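AAEL008620-PA odorant-binding protein (Aedes aegypti, PDB 5V13) binds juvenile hormone III in mosquito haemolymph, as a secreted member of the odorant-binding protein family. Local coordinates at residues T29-V34 with S69-L74; E110-G115 with Y129-A134; R216-A221 with D252-V257. All blocks are in the same frame, centred on the assembly; numbering follows the deposited sequence.

Interaction 1: residues T29-V34 with S69-L74; sequences TLYAYV and SEELRL. With JH3 (methyl (2E,6E)-9-[(2R)-3,3-dimethyloxiran-2-yl]-3,7-dimethylnona-2,6-dienoate), chain E.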
loop_
_atom_site.group_PDB
_atom_site.type_symbol
_atom_site.label_atom_id
_atom_site.label_comp_id
_atom_site.label_asym_id
_atom_site.label_seq_id
_atom_site.Cartn_x
_atom_site.Cartn_y
_atom_site.Cartn_z
ATOM N N THR B 29 3.317 -17.133 2.344
ATOM C CA THR B 29 2.554 -17.911 3.321
ATOM C C THR B 29 1.106 -18.099 2.869
ATOM O O THR B 29 0.562 -19.206 2.961
ATOM C CB THR B 29 2.618 -17.260 4.703
ATOM O OG1 THR B 29 2.167 -15.898 4.629
ATOM C CG2 THR B 29 4.061 -17.284 5.222
ATOM N N LEU B 30 0.464 -17.041 2.368
ATOM C CA LEU B 30 -0.925 -17.199 1.938
ATOM C C LEU B 30 -1.023 -18.199 0.790
ATOM O O LEU B 30 -1.932 -19.037 0.765
ATOM C CB LEU B 30 -1.518 -15.844 1.531
ATOM C CG LEU B 30 -3.038 -15.889 1.329
ATOM C CD1 LEU B 30 -3.750 -16.372 2.604
ATOM C CD2 LEU B 30 -3.563 -14.533 0.920
ATOM N N TYR B 31 -0.080 -18.145 -0.158
ATOM C CA TYR B 31 -0.102 -19.104 -1.267
ATOM C C TYR B 31 -0.044 -20.533 -0.742
ATOM O O TYR B 31 -0.814 -21.407 -1.170
ATOM C CB TYR B 31 1.079 -18.846 -2.211
ATOM C CG TYR B 31 1.099 -19.738 -3.433
ATOM C CD1 TYR B 31 1.661 -21.024 -3.389
ATOM C CD2 TYR B 31 0.568 -19.291 -4.639
ATOM C CE1 TYR B 31 1.698 -21.831 -4.536
ATOM C CE2 TYR B 31 0.588 -20.088 -5.772
ATOM C CZ TYR B 31 1.153 -21.349 -5.718
ATOM O OH TYR B 31 1.160 -22.122 -6.861
ATOM N N ALA B 32 0.880 -20.787 0.189
ATOM C CA ALA B 32 1.048 -22.133 0.724
ATOM C C ALA B 32 -0.175 -22.565 1.523
ATOM O O ALA B 32 -0.658 -23.699 1.369
ATOM C CB ALA B 32 2.306 -22.193 1.591
ATOM N N TYR B 33 -0.691 -21.684 2.391
ATOM C CA TYR B 33 -1.853 -22.063 3.207
ATOM C C TYR B 33 -3.054 -22.422 2.334
ATOM O O TYR B 33 -3.740 -23.427 2.573
ATOM C CB TYR B 33 -2.242 -20.929 4.170
ATOM C CG TYR B 33 -1.155 -20.466 5.128
ATOM C CD1 TYR B 33 -0.070 -21.279 5.439
ATOM C CD2 TYR B 33 -1.230 -19.209 5.719
ATOM C CE1 TYR B 33 0.933 -20.832 6.322
ATOM C CE2 TYR B 33 -0.257 -18.762 6.595
ATOM C CZ TYR B 33 0.818 -19.571 6.894
ATOM O OH TYR B 33 1.788 -19.100 7.751
ATOM N N VAL B 34 -3.340 -21.588 1.334
ATOM C CA VAL B 34 -4.527 -21.788 0.505
ATOM C C VAL B 34 -4.359 -23.001 -0.410
ATOM O O VAL B 34 -5.280 -23.826 -0.561
ATOM C CB VAL B 34 -4.833 -20.505 -0.295
ATOM C CG1 VAL B 34 -5.930 -20.784 -1.325
ATOM C CG2 VAL B 34 -5.247 -19.385 0.654
ATOM N N SER B 69 4.924 -26.984 5.152
ATOM C CA SER B 69 6.353 -26.947 5.442
ATOM C C SER B 69 7.178 -27.065 4.164
ATOM O O SER B 69 8.112 -26.284 3.939
ATOM C CB SER B 69 6.710 -28.066 6.429
ATOM O OG SER B 69 6.090 -27.832 7.692
ATOM N N GLU B 70 6.837 -28.028 3.304
ATOM C CA GLU B 70 7.565 -28.173 2.048
ATOM C C GLU B 70 7.370 -26.970 1.139
ATOM O O GLU B 70 8.323 -26.511 0.492
ATOM C CB GLU B 70 7.138 -29.454 1.334
ATOM C CG GLU B 70 7.715 -30.682 1.997
ATOM C CD GLU B 70 7.424 -31.949 1.229
ATOM O OE1 GLU B 70 8.028 -32.991 1.553
ATOM O OE2 GLU B 70 6.597 -31.897 0.299
ATOM N N GLU B 71 6.137 -26.454 1.049
ATOM C CA GLU B 71 5.912 -25.344 0.129
ATOM C C GLU B 71 6.677 -24.093 0.553
ATOM O O GLU B 71 7.142 -23.338 -0.308
ATOM C CB GLU B 71 4.420 -25.024 0.014
ATOM C CG GLU B 71 4.106 -24.090 -1.154
ATOM C CD GLU B 71 4.392 -24.733 -2.513
ATOM O OE1 GLU B 71 4.796 -24.012 -3.449
ATOM O OE2 GLU B 71 4.202 -25.968 -2.651
ATOM N N LEU B 72 6.834 -23.867 1.859
ATOM C CA LEU B 72 7.602 -22.733 2.367
ATOM C C LEU B 72 9.100 -23.016 2.449
ATOM O O LEU B 72 9.852 -22.156 2.934
ATOM C CB LEU B 72 7.072 -22.328 3.746
ATOM C CG LEU B 72 5.624 -21.815 3.712
ATOM C CD1 LEU B 72 5.093 -21.513 5.109
ATOM C CD2 LEU B 72 5.558 -20.573 2.834
ATOM N N ARG B 73 9.535 -24.195 1.998
ATOM C CA ARG B 73 10.937 -24.609 2.055
ATOM C C ARG B 73 11.472 -24.581 3.485
ATOM O O ARG B 73 12.659 -24.331 3.718
ATOM C CB ARG B 73 11.801 -23.757 1.118
ATOM C CG ARG B 73 11.752 -24.239 -0.354
ATOM C CD ARG B 73 10.377 -24.040 -1.044
ATOM N NE ARG B 73 10.472 -24.421 -2.455
ATOM C CZ ARG B 73 9.439 -24.580 -3.279
ATOM N NH1 ARG B 73 8.193 -24.368 -2.860
ATOM N NH2 ARG B 73 9.664 -24.949 -4.536
ATOM N N LEU B 74 10.602 -24.873 4.453
ATOM C CA LEU B 74 11.042 -25.107 5.820
ATOM C C LEU B 74 11.441 -26.550 6.047
ATOM O O LEU B 74 12.305 -26.817 6.885
ATOM C CB LEU B 74 9.939 -24.732 6.808
ATOM C CG LEU B 74 9.449 -23.277 6.695
ATOM C CD1 LEU B 74 8.145 -23.096 7.469
ATOM C CD2 LEU B 74 10.507 -22.297 7.211
HETATM C C1 JH3 E . -5.198 -20.049 6.387
HETATM O O2 JH3 E . -5.328 -18.988 6.971
HETATM O O1 JH3 E . -5.856 -20.204 5.114
HETATM C CM JH3 E . -6.554 -19.086 4.564
HETATM C C2 JH3 E . -4.394 -21.182 6.882
HETATM C C3 JH3 E . -3.727 -21.259 8.036
HETATM C "C3'" JH3 E . -3.691 -20.162 9.064
HETATM C C4 JH3 E . -2.959 -22.535 8.284
HETATM C C5 JH3 E . -1.591 -22.190 8.865
HETATM C C6 JH3 E . -0.661 -23.371 8.693
HETATM C C7 JH3 E . -0.445 -24.276 9.657
HETATM C "C7'" JH3 E . -1.162 -24.187 10.978
HETATM C C8 JH3 E . 0.521 -25.417 9.371
HETATM C C9 JH3 E . 1.751 -25.383 10.294
HETATM C CA JH3 E . 2.424 -24.013 10.328
HETATM O O3 JH3 E . 3.674 -24.008 11.052
HETATM C CB JH3 E . 3.779 -23.932 9.629
HETATM C "CB'" JH3 E . 4.049 -22.552 9.018
HETATM C CC JH3 E . 4.395 -25.176 9.006
#
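A32 CB is the point of closest packing, lying 3.8 Å from E71 CG and also 3.8 Å from L72 CD2. The CA atoms of A32 and E71 are 5.9 Å apart, and A32 CB meets both CB and CG of E71 between the two backbones. L72 CD2 also reaches the backbone at T29 CA (4.0 Å), while its other branch, CD1, lies near the Y33 ring and the methyl CB' of juvenile hormone.

Y33 carries the hormone side of the contact. Its CG is anti to the carbonyl carbon (chi1 -58°), and the ring lies between T29 O on one face and JH3 C5 on the other, the latter 3.8 Å above the ring centre. S69 OG adds a close approach to the epoxide end, 3.4 Å from JH3 CC. Both hydroxyls have backbone partners, Y33 OH at F144 O and S69 OG at V65 O.

Packing is sparser on the partly exposed side. Y31 and E71 cross obliquely, ring and carboxylate planes 45° apart, with one contact, Y31 CE1 to E71 OE1 at 3.9 Å. The more direct polar bond stays within 69-74: R73 NH1 meets E71 O at 2.9 Å, almost in the guanidinium plane, and makes a long, weak salt bridge to E71 OE1. The positive phi of R73, with bonds from R73 N to E70 O and from L74 N to S69 O, closes helix 59-71 in a Schellman motif, which redirects the chain.

Helix 26-38 is thus laid against the C-terminal end of helix 59-71, two helices also joined by the C36-C67 disulfide. Beyond the turn, L74 packs on R86 and F87 of helix 84-94, and S69 pairs by its backbone with Y75 of strand 75-76.

Interaction 2: residues E110-G115 with Y129-A134; sequences EPMLAG and YATFYA. With JH3 (methyl (2E,6E)-9-[(2R)-3,3-dimethyloxiran-2-yl]-3,7-dimethylnona-2,6-dienoate), chain E.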
loop_
_atom_site.group_PDB
_atom_site.type_symbol
_atom_site.label_atom_id
_atom_site.label_comp_id
_atom_site.label_asym_id
_atom_site.label_seq_id
_atom_site.Cartn_x
_atom_site.Cartn_y
_atom_site.Cartn_z
ATOM N N GLU B 110 17.511 -25.391 16.644
ATOM C CA GLU B 110 18.399 -26.475 16.226
ATOM C C GLU B 110 18.224 -27.732 17.073
ATOM O O GLU B 110 18.060 -28.821 16.492
ATOM C CB GLU B 110 19.852 -25.989 16.203
ATOM C CG GLU B 110 20.813 -26.987 15.577
ATOM C CD GLU B 110 22.269 -26.632 15.814
ATOM O OE1 GLU B 110 23.133 -27.522 15.649
ATOM O OE2 GLU B 110 22.549 -25.466 16.173
ATOM N N PRO B 111 18.220 -27.678 18.413
ATOM C CA PRO B 111 18.071 -28.938 19.159
ATOM C C PRO B 111 16.732 -29.626 18.943
ATOM O O PRO B 111 16.698 -30.859 18.832
ATOM C CB PRO B 111 18.287 -28.526 20.628
ATOM C CG PRO B 111 18.233 -27.059 20.667
ATOM C CD PRO B 111 18.601 -26.558 19.299
ATOM N N MET B 112 15.631 -28.873 18.839
ATOM C CA MET B 112 14.323 -29.509 18.680
ATOM C C MET B 112 14.045 -29.973 17.250
ATOM O O MET B 112 13.266 -30.911 17.055
ATOM C CB MET B 112 13.221 -28.556 19.129
ATOM C CG MET B 112 13.158 -28.384 20.636
ATOM S SD MET B 112 11.884 -27.216 21.115
ATOM C CE MET B 112 12.030 -27.305 22.899
ATOM N N LEU B 113 14.646 -29.353 16.238
ATOM C CA LEU B 113 14.353 -29.721 14.853
ATOM C C LEU B 113 15.446 -30.546 14.185
ATOM O O LEU B 113 15.244 -31.002 13.054
ATOM C CB LEU B 113 14.079 -28.467 14.025
ATOM C CG LEU B 113 12.782 -27.767 14.395
ATOM C CD1 LEU B 113 12.720 -26.406 13.734
ATOM C CD2 LEU B 113 11.540 -28.646 14.019
ATOM N N ALA B 114 16.577 -30.761 14.851
ATOM C CA ALA B 114 17.707 -31.435 14.228
ATOM C C ALA B 114 17.419 -32.911 13.999
ATOM O O ALA B 114 16.655 -33.544 14.735
ATOM C CB ALA B 114 18.961 -31.309 15.092
ATOM N N GLY B 115 18.062 -33.461 12.973
ATOM C CA GLY B 115 18.002 -34.886 12.717
ATOM C C GLY B 115 17.457 -35.218 11.347
ATOM O O GLY B 115 16.454 -34.647 10.915
ATOM N N TYR B 129 8.228 -32.176 13.912
ATOM C CA TYR B 129 7.905 -30.774 14.167
ATOM C C TYR B 129 7.244 -30.551 15.529
ATOM O O TYR B 129 7.234 -29.416 16.026
ATOM C CB TYR B 129 6.985 -30.302 13.045
ATOM C CG TYR B 129 6.730 -28.812 12.910
ATOM C CD1 TYR B 129 7.777 -27.897 12.863
ATOM C CD2 TYR B 129 5.439 -28.339 12.738
ATOM C CE1 TYR B 129 7.528 -26.525 12.698
ATOM C CE2 TYR B 129 5.183 -26.997 12.581
ATOM C CZ TYR B 129 6.227 -26.096 12.560
ATOM O OH TYR B 129 5.960 -24.760 12.379
ATOM N N ALA B 130 6.689 -31.602 16.140
ATOM C CA ALA B 130 5.659 -31.423 17.167
ATOM C C ALA B 130 6.170 -30.652 18.382
ATOM O O ALA B 130 5.506 -29.718 18.850
ATOM C CB ALA B 130 5.101 -32.787 17.584
ATOM N N THR B 131 7.348 -31.021 18.911
ATOM C CA THR B 131 7.834 -30.393 20.145
ATOM C C THR B 131 8.111 -28.905 19.936
ATOM O O THR B 131 7.696 -28.057 20.738
ATOM C CB THR B 131 9.097 -31.100 20.652
ATOM O OG1 THR B 131 8.788 -32.449 21.035
ATOM C CG2 THR B 131 9.666 -30.378 21.866
ATOM N N PHE B 132 8.816 -28.573 18.853
ATOM C CA PHE B 132 9.090 -27.174 18.534
ATOM C C PHE B 132 7.799 -26.391 18.343
ATOM O O PHE B 132 7.666 -25.251 18.810
ATOM C CB PHE B 132 9.950 -27.110 17.266
ATOM C CG PHE B 132 10.310 -25.714 16.831
ATOM C CD1 PHE B 132 11.308 -25.009 17.480
ATOM C CD2 PHE B 132 9.683 -25.128 15.730
ATOM C CE1 PHE B 132 11.646 -23.724 17.074
ATOM C CE2 PHE B 132 10.019 -23.850 15.310
ATOM C CZ PHE B 132 11.008 -23.142 15.981
ATOM N N TYR B 133 6.845 -26.975 17.630
ATOM C CA TYR B 133 5.606 -26.266 17.361
ATOM C C TYR B 133 4.823 -26.012 18.644
ATOM O O TYR B 133 4.215 -24.946 18.805
ATOM C CB TYR B 133 4.769 -27.051 16.353
ATOM C CG TYR B 133 3.556 -26.294 15.868
ATOM C CD1 TYR B 133 3.692 -25.217 15.007
ATOM C CD2 TYR B 133 2.277 -26.669 16.263
ATOM C CE1 TYR B 133 2.595 -24.520 14.561
ATOM C CE2 TYR B 133 1.168 -25.976 15.824
ATOM C CZ TYR B 133 1.335 -24.909 14.968
ATOM O OH TYR B 133 0.232 -24.225 14.514
ATOM N N ALA B 134 4.825 -26.977 19.570
ATOM C CA ALA B 134 4.085 -26.792 20.818
ATOM C C ALA B 134 4.755 -25.746 21.693
ATOM O O ALA B 134 4.075 -24.934 22.332
ATOM C CB ALA B 134 3.959 -28.124 21.570
HETATM C C1 JH3 E . -5.198 -20.049 6.387
HETATM O O2 JH3 E . -5.328 -18.988 6.971
HETATM O O1 JH3 E . -5.856 -20.204 5.114
HETATM C CM JH3 E . -6.554 -19.086 4.564
HETATM C C2 JH3 E . -4.394 -21.182 6.882
HETATM C C3 JH3 E . -3.727 -21.259 8.036
HETATM C "C3'" JH3 E . -3.691 -20.162 9.064
HETATM C C4 JH3 E . -2.959 -22.535 8.284
HETATM C C5 JH3 E . -1.591 -22.190 8.865
HETATM C C6 JH3 E . -0.661 -23.371 8.693
HETATM C C7 JH3 E . -0.445 -24.276 9.657
HETATM C "C7'" JH3 E . -1.162 -24.187 10.978
HETATM C C8 JH3 E . 0.521 -25.417 9.371
HETATM C C9 JH3 E . 1.751 -25.383 10.294
HETATM C CA JH3 E . 2.424 -24.013 10.328
HETATM O O3 JH3 E . 3.674 -24.008 11.052
HETATM C CB JH3 E . 3.779 -23.932 9.629
HETATM C "CB'" JH3 E . 4.049 -22.552 9.018
HETATM C CC JH3 E . 4.395 -25.176 9.006
HETATM O O HOH W 1 10.365 -30.506 17.364
#
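M112 and L113, in the last turn of helix 99-113, pack on Y129, T131 and F132 of helix 122-135, a helix-helix contact in the all-helical odorant-binding protein fold. The M112 side chain can be followed outward from the backbone. Its CB lies 4.0 Å from F132 CB, where the CA atoms of the two residues are 5.7 Å apart. With CG beside the backbone N (chi1 -73°) and the chain extended beyond it, SD arrives 3.8 Å from F132 CA, at the edge of the F132 ring and next to T131 CG2. The terminal CE ends on the same threonine methyl, CG2, at 4.0 Å, and the two side chains cross at about a right angle on the outer, more exposed side.

L113 works on the buried side. Its CD1 sits 3.9 Å from the centroid of the F132 ring and 12° off its normal, a CH-pi contact over the face. CD2 packs on F132 CB and also reaches the edge of Y129, 4.0 Å from CD1 of that ring. Between the backbones a water lies 2.9 Å from both M112 O and F132 N, and accepts from the latter.

Outside the pair, F87 meets F132 edge-to-face and I140 of helix 137-143 touches Y129, F132 and Y133. Y129, touched at its CD1 by L113, directs its hydroxyl to the hormone epoxide: OH donates to JH3 O3 at 2.7 Å.

Interaction 3: residues R216-A221 with D252-V257; sequences RDYEAA and DSLVAV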
loop_
_atom_site.group_PDB
_atom_site.type_symbol
_atom_site.label_atom_id
_atom_site.label_comp_id
_atom_site.label_asym_id
_atom_site.label_seq_id
_atom_site.Cartn_x
_atom_site.Cartn_y
_atom_site.Cartn_z
ATOM N N ARG B 216 -1.934 -27.537 -15.739
ATOM C CA ARG B 216 -3.136 -27.140 -15.008
ATOM C C ARG B 216 -3.682 -25.799 -15.505
ATOM O O ARG B 216 -4.883 -25.658 -15.755
ATOM C CB ARG B 216 -2.796 -27.096 -13.516
ATOM C CG ARG B 216 -3.819 -26.501 -12.577
ATOM C CD ARG B 216 -3.241 -26.515 -11.153
ATOM N NE ARG B 216 -3.525 -25.293 -10.402
ATOM C CZ ARG B 216 -4.314 -25.234 -9.332
ATOM N NH1 ARG B 216 -4.898 -26.335 -8.872
ATOM N NH2 ARG B 216 -4.516 -24.077 -8.715
ATOM N N ASP B 217 -2.804 -24.808 -15.679
ATOM C CA ASP B 217 -3.263 -23.495 -16.130
ATOM C C ASP B 217 -3.693 -23.521 -17.590
ATOM O O ASP B 217 -4.652 -22.835 -17.967
ATOM C CB ASP B 217 -2.172 -22.452 -15.898
ATOM C CG ASP B 217 -2.028 -22.096 -14.433
ATOM O OD1 ASP B 217 -2.960 -22.429 -13.663
ATOM O OD2 ASP B 217 -1.014 -21.471 -14.056
ATOM N N TYR B 218 -3.004 -24.300 -18.432
ATOM C CA TYR B 218 -3.449 -24.432 -19.817
ATOM C C TYR B 218 -4.839 -25.046 -19.876
ATOM O O TYR B 218 -5.722 -24.542 -20.579
ATOM C CB TYR B 218 -2.452 -25.262 -20.633
ATOM C CG TYR B 218 -1.475 -24.408 -21.427
ATOM C CD1 TYR B 218 -0.446 -23.727 -20.784
ATOM C CD2 TYR B 218 -1.594 -24.271 -22.810
ATOM C CE1 TYR B 218 0.443 -22.932 -21.490
ATOM C CE2 TYR B 218 -0.704 -23.478 -23.536
ATOM C CZ TYR B 218 0.316 -22.816 -22.865
ATOM O OH TYR B 218 1.207 -22.017 -23.553
ATOM N N GLU B 219 -5.060 -26.121 -19.113
ATOM C CA GLU B 219 -6.355 -26.801 -19.142
ATOM C C GLU B 219 -7.472 -25.902 -18.608
ATOM O O GLU B 219 -8.558 -25.844 -19.195
ATOM C CB GLU B 219 -6.270 -28.108 -18.352
ATOM C CG GLU B 219 -5.409 -29.173 -19.035
ATOM C CD GLU B 219 -5.215 -30.428 -18.192
ATOM O OE1 GLU B 219 -4.530 -31.363 -18.666
ATOM O OE2 GLU B 219 -5.736 -30.480 -17.058
ATOM N N ALA B 220 -7.216 -25.174 -17.514
ATOM C CA ALA B 220 -8.236 -24.288 -16.956
ATOM C C ALA B 220 -8.608 -23.170 -17.921
ATOM O O ALA B 220 -9.750 -22.695 -17.909
ATOM C CB ALA B 220 -7.756 -23.697 -15.629
ATOM N N ALA B 221 -7.666 -22.730 -18.755
ATOM C CA ALA B 221 -7.946 -21.721 -19.770
ATOM C C ALA B 221 -8.622 -22.295 -21.008
ATOM O O ALA B 221 -8.994 -21.526 -21.906
ATOM C CB ALA B 221 -6.652 -21.015 -20.177
ATOM N N ASP B 252 -0.844 -17.125 -29.425
ATOM C CA ASP B 252 -2.128 -16.641 -28.921
ATOM C C ASP B 252 -2.599 -17.457 -27.718
ATOM O O ASP B 252 -3.124 -16.895 -26.747
ATOM C CB ASP B 252 -3.176 -16.663 -30.032
ATOM C CG ASP B 252 -2.921 -15.609 -31.106
ATOM O OD1 ASP B 252 -2.033 -14.746 -30.916
ATOM O OD2 ASP B 252 -3.616 -15.646 -32.143
ATOM N N SER B 253 -2.420 -18.785 -27.761
ATOM C CA SER B 253 -2.781 -19.608 -26.608
ATOM C C SER B 253 -1.975 -19.223 -25.375
ATOM O O SER B 253 -2.526 -19.136 -24.267
ATOM C CB SER B 253 -2.586 -21.092 -26.919
ATOM O OG SER B 253 -3.540 -21.538 -27.862
ATOM N N LEU B 254 -0.668 -18.992 -25.538
ATOM C CA LEU B 254 0.150 -18.624 -24.384
ATOM C C LEU B 254 -0.317 -17.309 -23.768
ATOM O O LEU B 254 -0.393 -17.187 -22.541
ATOM C CB LEU B 254 1.626 -18.540 -24.773
ATOM C CG LEU B 254 2.573 -18.044 -23.677
ATOM C CD1 LEU B 254 2.467 -18.926 -22.421
ATOM C CD2 LEU B 254 4.014 -18.003 -24.207
ATOM N N VAL B 255 -0.640 -16.310 -24.596
ATOM C CA VAL B 255 -1.149 -15.057 -24.040
ATOM C C VAL B 255 -2.449 -15.306 -23.287
ATOM O O VAL B 255 -2.651 -14.797 -22.175
ATOM C CB VAL B 255 -1.326 -13.999 -25.143
ATOM C CG1 VAL B 255 -2.096 -12.801 -24.609
ATOM C CG2 VAL B 255 0.029 -13.529 -25.656
ATOM N N ALA B 256 -3.334 -16.124 -23.863
ATOM C CA ALA B 256 -4.614 -16.410 -23.223
ATOM C C ALA B 256 -4.423 -17.068 -21.863
ATOM O O ALA B 256 -5.088 -16.695 -20.888
ATOM C CB ALA B 256 -5.467 -17.294 -24.133
ATOM N N VAL B 257 -3.515 -18.048 -21.775
ATOM C CA VAL B 257 -3.304 -18.749 -20.514
ATOM C C VAL B 257 -2.746 -17.802 -19.459
ATOM O O VAL B 257 -3.209 -17.796 -18.312
ATOM C CB VAL B 257 -2.385 -19.971 -20.708
ATOM C CG1 VAL B 257 -2.034 -20.580 -19.351
ATOM C CG2 VAL B 257 -3.033 -21.016 -21.618
#
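V257 CG2 sits over the centre of the Y218 ring, 3.6 Å from the centroid and 6° off the normal, a CH-pi contact at the crossing of two helices. The segments 216-220 and 252-257 run nearly perpendicular, at 95°, with axes 9.7 Å apart, in the C-terminal helical half of the protein. The same methyl, CG2, also meets A221 CB at 3.9 Å, so it lies between an aromatic face and an alanine methyl. V257 CG1 touches the backbone of the first helix, 3.7 Å from D217 O, as well as D217 CB at 3.9 Å, and meets the tyrosine ring at Y218 CD1.

The far end of Y218 meets L254, three residues before V257. Its hydroxyl comes 3.5 Å from L254 CD1 and 3.6 Å from L254 CA. A chi1 of -97°, off the staggered values, sets where Y218 CG leaves the backbone. The side-chain chemistry across the segments is therefore apolar, apart from the tyrosine oxygen resting on leucine carbons.

A second shell surrounds these residues. L246 of helix 239-247 touches both Y218 and L254, M228 lies against Y218, and Y243 against L254. W202 touches V257, and D217 OD2 accepts a hydrogen bond from W202 NE1 and forms a salt bridge with R261 NH1, one turn beyond V257.

In the fold
Interaction 1 lies near the middle of the chain, its centre 4 Å from the chain's, whereas interactions 2 and 3 sit 22 and 21 Å out on opposite sides, with centres about 42 Å apart. All three join helices, each a different pair, and all are mainly buried, though interaction 2 has an exposed threonine at its margin. Interactions 1 and 2 meet through the hormone rather than each other: the first touches its dienoate carbons with Y33 and its epoxide methyl with S69, the second gives the epoxide its hydrogen bond. Interaction 3 has no ligand. Its methyl-on-tyrosine packing resembles the leucine-on-phenylalanine contact of interaction 2, while interaction 1 relies on an alanine-leucine meeting beside charged groups.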